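PDB 3L1W: Endonuclease/exonuclease/phosphatase domain-containing protein from Enterococcus faecalis, which is of experimentally undetermined function but belongs to the endonuclease/exonuclease/phosphatase family and is tentatively assigned 3'-5'-RNA exonuclease activity. Local coordinates for residues Q29-H34 with R50-Y55; E13-Q16 with F22-E25; W36-I41 with L162-F167. All coordinates share one frame; numbering follows the deposited sequence. Where two conformers were deposited one is given.

Interaction 1: Q29-H34 with R50-Y55; sequences QLINFH and RDLKAY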
# COMPACT_ATOMS: atom_id res chain seq x y z
N GLN A 29 -2.03 12.60 1.26
CA GLN A 29 -1.90 11.54 2.26
C GLN A 29 -1.46 10.23 1.62
O GLN A 29 -0.72 9.45 2.22
CB GLN A 29 -3.22 11.36 3.02
CG GLN A 29 -3.46 12.48 4.02
CD GLN A 29 -4.88 12.51 4.51
OE1 GLN A 29 -5.65 11.59 4.26
NE2 GLN A 29 -5.25 13.59 5.20
N LEU A 30 -1.92 9.99 0.40
CA LEU A 30 -1.50 8.79 -0.32
C LEU A 30 0.01 8.84 -0.53
O LEU A 30 0.72 7.87 -0.25
CB LEU A 30 -2.25 8.67 -1.65
CG LEU A 30 -2.01 7.43 -2.52
CD1 LEU A 30 -3.16 7.27 -3.51
CD2 LEU A 30 -0.67 7.48 -3.28
N ILE A 31 0.49 9.97 -1.04
CA ILE A 31 1.91 10.17 -1.26
C ILE A 31 2.70 9.99 0.04
O ILE A 31 3.71 9.28 0.08
CB ILE A 31 2.17 11.56 -1.90
CG1 ILE A 31 1.57 11.58 -3.31
CG2 ILE A 31 3.67 11.88 -1.91
CD1 ILE A 31 1.42 12.98 -3.92
N ASN A 32 2.23 10.60 1.13
CA ASN A 32 2.97 10.47 2.39
C ASN A 32 3.03 9.04 2.90
O ASN A 32 4.06 8.62 3.44
CB ASN A 32 2.36 11.35 3.47
CG ASN A 32 2.64 12.82 3.24
OD1 ASN A 32 3.53 13.19 2.47
ND2 ASN A 32 1.89 13.67 3.93
N PHE A 33 1.93 8.32 2.72
CA PHE A 33 1.83 6.94 3.21
C PHE A 33 2.73 5.98 2.44
O PHE A 33 3.42 5.16 3.03
CB PHE A 33 0.38 6.45 3.18
CG PHE A 33 0.24 5.00 3.55
CD1 PHE A 33 0.36 4.59 4.87
CD2 PHE A 33 0.00 4.05 2.58
CE1 PHE A 33 0.24 3.25 5.22
CE2 PHE A 33 -0.13 2.69 2.92
CZ PHE A 33 -0.00 2.30 4.23
N HIS A 34 2.72 6.08 1.11
CA HIS A 34 3.57 5.20 0.32
C HIS A 34 5.05 5.55 0.42
O HIS A 34 5.90 4.64 0.37
CB HIS A 34 3.03 5.08 -1.11
CG HIS A 34 1.71 4.38 -1.16
ND1 HIS A 34 1.61 3.00 -1.14
CD2 HIS A 34 0.44 4.85 -1.14
CE1 HIS A 34 0.33 2.66 -1.14
NE2 HIS A 34 -0.40 3.77 -1.14
N ARG A 50 1.95 24.15 -4.75
CA ARG A 50 2.00 24.70 -3.40
C ARG A 50 1.46 23.70 -2.39
O ARG A 50 2.04 23.52 -1.32
CB ARG A 50 1.22 26.02 -3.30
CG ARG A 50 1.87 27.21 -3.98
CD ARG A 50 1.26 28.53 -3.48
NE ARG A 50 -0.15 28.69 -3.83
CZ ARG A 50 -1.17 28.29 -3.07
NH1 ARG A 50 -0.94 27.69 -1.91
NH2 ARG A 50 -2.42 28.48 -3.48
N ASP A 51 0.34 23.05 -2.72
CA ASP A 51 -0.25 22.05 -1.84
C ASP A 51 0.65 20.83 -1.65
O ASP A 51 0.76 20.30 -0.54
CB ASP A 51 -1.64 21.62 -2.35
CG ASP A 51 -2.70 22.69 -2.13
OD1 ASP A 51 -2.54 23.54 -1.22
OD2 ASP A 51 -3.71 22.67 -2.86
N LEU A 52 1.30 20.37 -2.72
CA LEU A 52 2.23 19.26 -2.57
C LEU A 52 3.36 19.61 -1.61
O LEU A 52 3.74 18.79 -0.77
CB LEU A 52 2.82 18.84 -3.92
CG LEU A 52 1.83 18.16 -4.87
CD1 LEU A 52 2.48 17.91 -6.23
CD2 LEU A 52 1.33 16.86 -4.27
N LYS A 53 3.91 20.81 -1.74
CA LYS A 53 4.95 21.26 -0.81
C LYS A 53 4.43 21.37 0.62
O LYS A 53 5.14 21.03 1.57
CB LYS A 53 5.55 22.60 -1.25
CG LYS A 53 6.30 22.54 -2.58
CD LYS A 53 6.81 23.92 -2.97
CE LYS A 53 7.53 23.88 -4.31
NZ LYS A 53 7.88 25.25 -4.81
N ALA A 54 3.21 21.86 0.78
CA ALA A 54 2.68 22.12 2.12
C ALA A 54 2.24 20.85 2.84
O ALA A 54 2.43 20.71 4.05
CB ALA A 54 1.53 23.11 2.04
N TYR A 55 1.65 19.93 2.08
CA TYR A 55 0.96 18.78 2.69
C TYR A 55 1.61 17.42 2.47
O TYR A 55 1.12 16.42 2.98
CB TYR A 55 -0.50 18.75 2.23
CG TYR A 55 -1.28 19.95 2.71
CD1 TYR A 55 -1.68 20.04 4.03
CD2 TYR A 55 -1.60 20.98 1.85
CE1 TYR A 55 -2.39 21.14 4.49
CE2 TYR A 55 -2.31 22.09 2.29
CZ TYR A 55 -2.69 22.16 3.61
OH TYR A 55 -3.39 23.25 4.08
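Asn32 ND2 donates to the backbone carbonyl Tyr55 O over 3.0 Å, and this is the one hydrogen bond between residues 29-34 and 50-55. The N-H...O angle of 141° shows a clearly bent bond, and the acceptor sits 25° out of the amide plane of Asn32, so the amide does not meet the carbonyl squarely. The other end of the amide is held as well, because OD1 accepts from Thr57 N; with both amide atoms engaged, the rotation of the group is fixed. The second contact is apolar: the methyl Ile31 CD1 touches the methyl Leu52 CD2 at 3.9 Å, and the two side chains cross at about a right angle. Ile31 reaches over with its longer branch, CG1 lying anti to the carbonyl carbon (chi1 -66°), which carries CD1 out to the leucine.

Helices 20-34 and 46-55 flank strand 38-44 in the sequence, giving a helix-strand-helix unit whose two helices pack on the outer face of the seven-stranded sheet of the DNase I-like sandwich. Their backbones stay well separated: the nearest CA atoms, those of Ile31 and Leu52, are 9.2 Å apart, and contact is left to side chains and to the C-terminal carbonyl of the second helix. Around the methyl pair, Leu52 also packs on Ile41 and Val44 of the strand and on Cys28 of the first helix, while Ile31 leans on Phe58. Farther out on helix 20-34, the ring of Phe33 stacks with that of Tyr193 of the second subunit.

Interaction 2: E13-Q16 with F22-E25; sequences EYDQ and FRKE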
# COMPACT_ATOMS: atom_id res chain seq x y z
N GLU A 13 -12.56 23.12 -12.89
CA GLU A 13 -13.93 23.22 -12.39
C GLU A 13 -14.83 22.18 -13.06
O GLU A 13 -15.92 21.91 -12.59
CB GLU A 13 -14.47 24.64 -12.56
CG GLU A 13 -13.84 25.62 -11.59
CD GLU A 13 -14.43 27.01 -11.69
OE1 GLU A 13 -15.30 27.22 -12.55
OE2 GLU A 13 -14.01 27.88 -10.90
N TYR A 14 -14.35 21.59 -14.15
CA TYR A 14 -15.09 20.52 -14.80
C TYR A 14 -15.35 19.36 -13.84
O TYR A 14 -16.33 18.64 -13.97
CB TYR A 14 -14.36 20.03 -16.06
CG TYR A 14 -14.24 21.09 -17.14
CD1 TYR A 14 -15.37 21.71 -17.67
CD2 TYR A 14 -13.00 21.47 -17.64
CE1 TYR A 14 -15.27 22.68 -18.66
CE2 TYR A 14 -12.88 22.43 -18.62
CZ TYR A 14 -14.02 23.03 -19.13
OH TYR A 14 -13.90 23.99 -20.11
N ASP A 15 -14.46 19.18 -12.85
CA ASP A 15 -14.61 18.10 -11.87
C ASP A 15 -15.62 18.41 -10.76
O ASP A 15 -15.92 17.54 -9.94
CB ASP A 15 -13.26 17.74 -11.26
CG ASP A 15 -12.39 16.97 -12.22
OD1 ASP A 15 -12.94 16.29 -13.11
OD2 ASP A 15 -11.15 17.04 -12.09
N GLN A 16 -16.12 19.64 -10.74
CA GLN A 16 -17.20 20.03 -9.84
C GLN A 16 -16.88 19.68 -8.39
O GLN A 16 -15.93 20.22 -7.83
CB GLN A 16 -18.52 19.39 -10.28
CG GLN A 16 -19.01 19.91 -11.62
CD GLN A 16 -20.23 19.16 -12.14
OE1 GLN A 16 -20.38 17.96 -11.92
NE2 GLN A 16 -21.10 19.88 -12.84
N PHE A 22 -11.12 19.40 -3.19
CA PHE A 22 -11.75 18.28 -2.48
C PHE A 22 -10.88 17.03 -2.42
O PHE A 22 -11.11 16.16 -1.58
CB PHE A 22 -13.08 17.93 -3.14
CG PHE A 22 -14.06 19.06 -3.17
CD1 PHE A 22 -14.90 19.29 -2.10
CD2 PHE A 22 -14.12 19.90 -4.27
CE1 PHE A 22 -15.80 20.33 -2.13
CE2 PHE A 22 -15.03 20.95 -4.30
CZ PHE A 22 -15.86 21.17 -3.23
N ARG A 23 -9.88 16.95 -3.30
CA ARG A 23 -9.06 15.75 -3.46
C ARG A 23 -7.67 15.89 -2.84
O ARG A 23 -6.97 14.90 -2.64
CB ARG A 23 -8.87 15.44 -4.96
CG ARG A 23 -10.15 15.21 -5.71
CD ARG A 23 -9.90 14.78 -7.15
NE ARG A 23 -9.37 15.87 -7.99
CZ ARG A 23 -8.11 15.93 -8.42
NH1 ARG A 23 -7.24 14.98 -8.11
NH2 ARG A 23 -7.72 16.95 -9.18
N LYS A 24 -7.25 17.12 -2.57
CA LYS A 24 -5.87 17.38 -2.19
C LYS A 24 -5.41 16.58 -0.97
O LYS A 24 -4.31 16.03 -0.97
CB LYS A 24 -5.63 18.88 -1.97
CG LYS A 24 -6.58 19.53 -0.99
CD LYS A 24 -6.36 21.04 -0.90
CE LYS A 24 -7.49 21.72 -0.12
NZ LYS A 24 -7.35 23.20 -0.09
N GLU A 25 -6.24 16.52 0.07
CA GLU A 25 -5.84 15.78 1.27
C GLU A 25 -5.60 14.31 0.95
O GLU A 25 -4.61 13.72 1.37
CB GLU A 25 -6.88 15.93 2.38
CG GLU A 25 -6.98 17.34 2.94
CD GLU A 25 -6.47 17.44 4.37
OE1 GLU A 25 -7.21 17.06 5.30
OE2 GLU A 25 -5.32 17.91 4.56
O HOH W 1 -9.52 18.70 -10.61
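Asp15 and Arg23 face each other through a water molecule that joins them with two hydrogen bonds. The water donates to Asp15 OD2 at 2.8 Å and accepts from Arg23 NH2 at 2.9 Å. The direct separation of Asp15 OD2 and Arg23 NH2 is 4.5 Å, too long for a salt bridge, and the carboxylate oxygen stands off the plane of the guanidinium, so none of its N-H bonds is directed there. The direct attraction is therefore one of charge alone, while the directional link runs through the water. Each group has stronger partners elsewhere: Asp15 OD2 forms a salt bridge with Arg9 NE, and Arg23 gives NH1 to the carbonyls of Val8 and Pro239 and NH2 to that of Arg9. Held by several backbone oxygens, the buried guanidinium is fixed in place, and the nearby carboxylate would be expected to help balance its charge.

The arrangement belongs to the first connection of the beta-alpha-beta crossover formed by strand 2-7, helix 20-34 and the parallel strand 38-44 of the DNase I-like fold. Residues 13-15 form a short 3-10 segment, in which Gln16 N bonds to Glu13 O at 2.9 Å, and the chain then turns back so that this segment faces the N-terminal end of the helix.

The remaining contact is van der Waals in kind. The carbonyl Gln16 O approaches the ring of Phe22 obliquely, reaching CE2 at 3.7 Å and CD2 at 4.0 Å. Phe22 CG stands anti to its own carbonyl carbon (chi1 -59°), and the CB bond already points toward residues 13-16, which brings that side of the ring to the carbonyl. Gln16 takes part through its backbone carbonyl. Phe202, from another loop, packs against both Asp15 and Arg23.

Interaction 3: W36-I41 with L162-F167; sequences WSLCCI and LLMGDF. With SO4 (sulfate ion), chain G.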
# COMPACT_ATOMS: atom_id res chain seq x y z
N TRP A 36 7.69 6.86 -1.06
CA TRP A 36 8.74 6.43 -1.98
C TRP A 36 9.99 7.29 -1.84
O TRP A 36 9.95 8.35 -1.21
CB TRP A 36 8.24 6.53 -3.42
CG TRP A 36 6.87 5.95 -3.67
CD1 TRP A 36 6.54 4.63 -3.81
CD2 TRP A 36 5.65 6.69 -3.87
NE1 TRP A 36 5.18 4.50 -4.06
CE2 TRP A 36 4.62 5.75 -4.11
CE3 TRP A 36 5.33 8.05 -3.86
CZ2 TRP A 36 3.30 6.13 -4.33
CZ3 TRP A 36 4.03 8.43 -4.08
CH2 TRP A 36 3.03 7.47 -4.32
N SER A 37 11.11 6.84 -2.42
CA SER A 37 12.28 7.71 -2.55
C SER A 37 11.97 8.92 -3.40
O SER A 37 12.42 10.04 -3.10
CB SER A 37 13.47 6.97 -3.18
OG SER A 37 14.12 6.13 -2.26
N LEU A 38 11.21 8.71 -4.48
CA LEU A 38 10.87 9.81 -5.37
C LEU A 38 9.61 9.47 -6.15
O LEU A 38 9.28 8.30 -6.33
CB LEU A 38 12.02 10.12 -6.33
CG LEU A 38 12.40 8.99 -7.29
CD1 LEU A 38 11.63 9.16 -8.60
CD2 LEU A 38 13.90 9.02 -7.57
N CYS A 39 8.90 10.51 -6.59
CA CYS A 39 7.67 10.34 -7.35
C CYS A 39 7.60 11.40 -8.43
O CYS A 39 7.70 12.59 -8.14
CB CYS A 39 6.45 10.47 -6.42
SG CYS A 39 4.85 10.03 -7.20
N CYS A 40 7.41 10.97 -9.68
CA CYS A 40 7.11 11.92 -10.74
C CYS A 40 5.62 12.24 -10.69
O CYS A 40 4.79 11.34 -10.56
CB CYS A 40 7.47 11.34 -12.11
SG CYS A 40 9.26 11.29 -12.41
N ILE A 41 5.29 13.52 -10.79
CA ILE A 41 3.92 13.99 -10.72
C ILE A 41 3.57 14.69 -12.02
O ILE A 41 4.35 15.51 -12.51
CB ILE A 41 3.76 15.02 -9.58
CG1 ILE A 41 4.01 14.37 -8.22
CG2 ILE A 41 2.36 15.66 -9.59
CD1 ILE A 41 2.95 13.32 -7.84
N LEU A 162 15.50 6.41 -15.48
CA LEU A 162 14.11 6.07 -15.20
C LEU A 162 13.25 7.05 -16.00
O LEU A 162 13.27 8.26 -15.75
CB LEU A 162 13.79 6.22 -13.70
CG LEU A 162 14.64 5.37 -12.75
CD1 LEU A 162 14.47 5.82 -11.30
CD2 LEU A 162 14.31 3.90 -12.92
N LEU A 163 12.55 6.52 -16.99
CA LEU A 163 11.70 7.32 -17.87
C LEU A 163 10.26 7.04 -17.43
O LEU A 163 9.73 5.96 -17.69
CB LEU A 163 11.92 6.88 -19.32
CG LEU A 163 11.09 7.54 -20.42
CD1 LEU A 163 11.49 9.00 -20.63
CD2 LEU A 163 11.23 6.77 -21.75
N MSE A 164 9.65 8.01 -16.75
CA MSE A 164 8.42 7.73 -16.00
C MSE A 164 7.35 8.75 -16.28
O MSE A 164 7.61 9.94 -16.26
CB MSE A 164 8.71 7.79 -14.49
CG MSE A 164 10.01 7.17 -14.09
SE MSE A 164 10.34 7.40 -12.17
CE MSE A 164 8.95 6.24 -11.53
N GLY A 165 6.13 8.29 -16.49
CA GLY A 165 5.04 9.23 -16.55
C GLY A 165 3.86 8.79 -17.38
O GLY A 165 3.65 7.60 -17.64
N ASP A 166 3.10 9.78 -17.80
CA ASP A 166 1.87 9.57 -18.53
C ASP A 166 2.16 9.70 -20.03
O ASP A 166 2.38 10.81 -20.54
CB ASP A 166 0.84 10.60 -18.06
CG ASP A 166 -0.50 10.45 -18.74
OD1 ASP A 166 -0.60 9.71 -19.75
OD2 ASP A 166 -1.46 11.08 -18.26
N PHE A 167 2.19 8.57 -20.72
CA PHE A 167 2.51 8.55 -22.15
C PHE A 167 1.28 8.85 -23.00
O PHE A 167 1.41 9.08 -24.20
CB PHE A 167 3.08 7.18 -22.57
CG PHE A 167 4.50 6.96 -22.13
CD1 PHE A 167 5.48 6.62 -23.06
CD2 PHE A 167 4.86 7.09 -20.81
CE1 PHE A 167 6.80 6.42 -22.65
CE2 PHE A 167 6.17 6.90 -20.40
CZ PHE A 167 7.13 6.56 -21.32
S SO4 G . 12.53 3.45 -0.38
O1 SO4 G . 11.26 4.12 -0.08
O2 SO4 G . 13.48 3.80 0.67
O3 SO4 G . 12.33 2.00 -0.40
O4 SO4 G . 13.05 3.91 -1.67
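The backbones approach most closely at Cys40 and Gly165, whose CA atoms are 6.7 Å apart, and strands 38-44 and 161-164 share no hydrogen bonds because they belong to different sheets. The meeting is made by side chains, with Met164, a selenomethionine, at its centre. Its selenium lies 4.0 Å from Cys40 SG and 4.2 Å from the methyl Leu38 CD1, so one atom packs against two residues on the same side of strand 38-44. The chain runs extended through chi2 and then bends at chi3 (68°), turning the terminal CE aside after SE has reached the cysteine. Cys40 SG also lies 4.1 Å from Met164 CB, so it borders both the root and the selenium of that side chain. Leu38 and Met164 cross obliquely.

The contact is part of the hydrophobic interior of the two-sheet sandwich of the DNase I-like fold. Met164 further packs on Ile3 and Ile217, one from each sheet, and Cys40 on Val128 and Asn130. Beyond Met164 the chain turns a corner at Gly165, whose backbone angles are of the kind open mainly to glycine. Residues 165-168 match the Gly-Asp-x-Asn motif found in the active-site region of relatives. Just before strand 38-44, Ser37 OG donates to O4 of a sulfate ion, probably from the crystallisation liquor, at a distance so short that its exact length is doubtful.

Leucine methyl, thiol and selenoether meet at van der Waals distances with no polar pairing between the two segments, consistent with sheets held together here by dispersion and the exclusion of water.

How the interactions relate
Strand 38-44 lies between interactions 1 and 3. Interaction 3 joins one side of it to the second sheet, while interaction 1 lies on the other side, with centres 15 Å apart. They touch directly: Leu30 CD2 meets Trp36 CH2 at 3.8 Å, and Leu52 CD1 meets Ile41 CG2 at 4.0 Å. Interactions 1 and 2 share helix 20-34, their centres 16 Å apart, and Asp51 OD2 packs on Lys24 CD at 3.7 Å. Interaction 2 is remote from interaction 3, with nearest atoms about 10 Å apart. The sulfate bonds to Ser37, with Trp36 also close by, whereas Asp166, Asn7 and His242 gather at what is probably the active-site end of the sandwich, as in relatives.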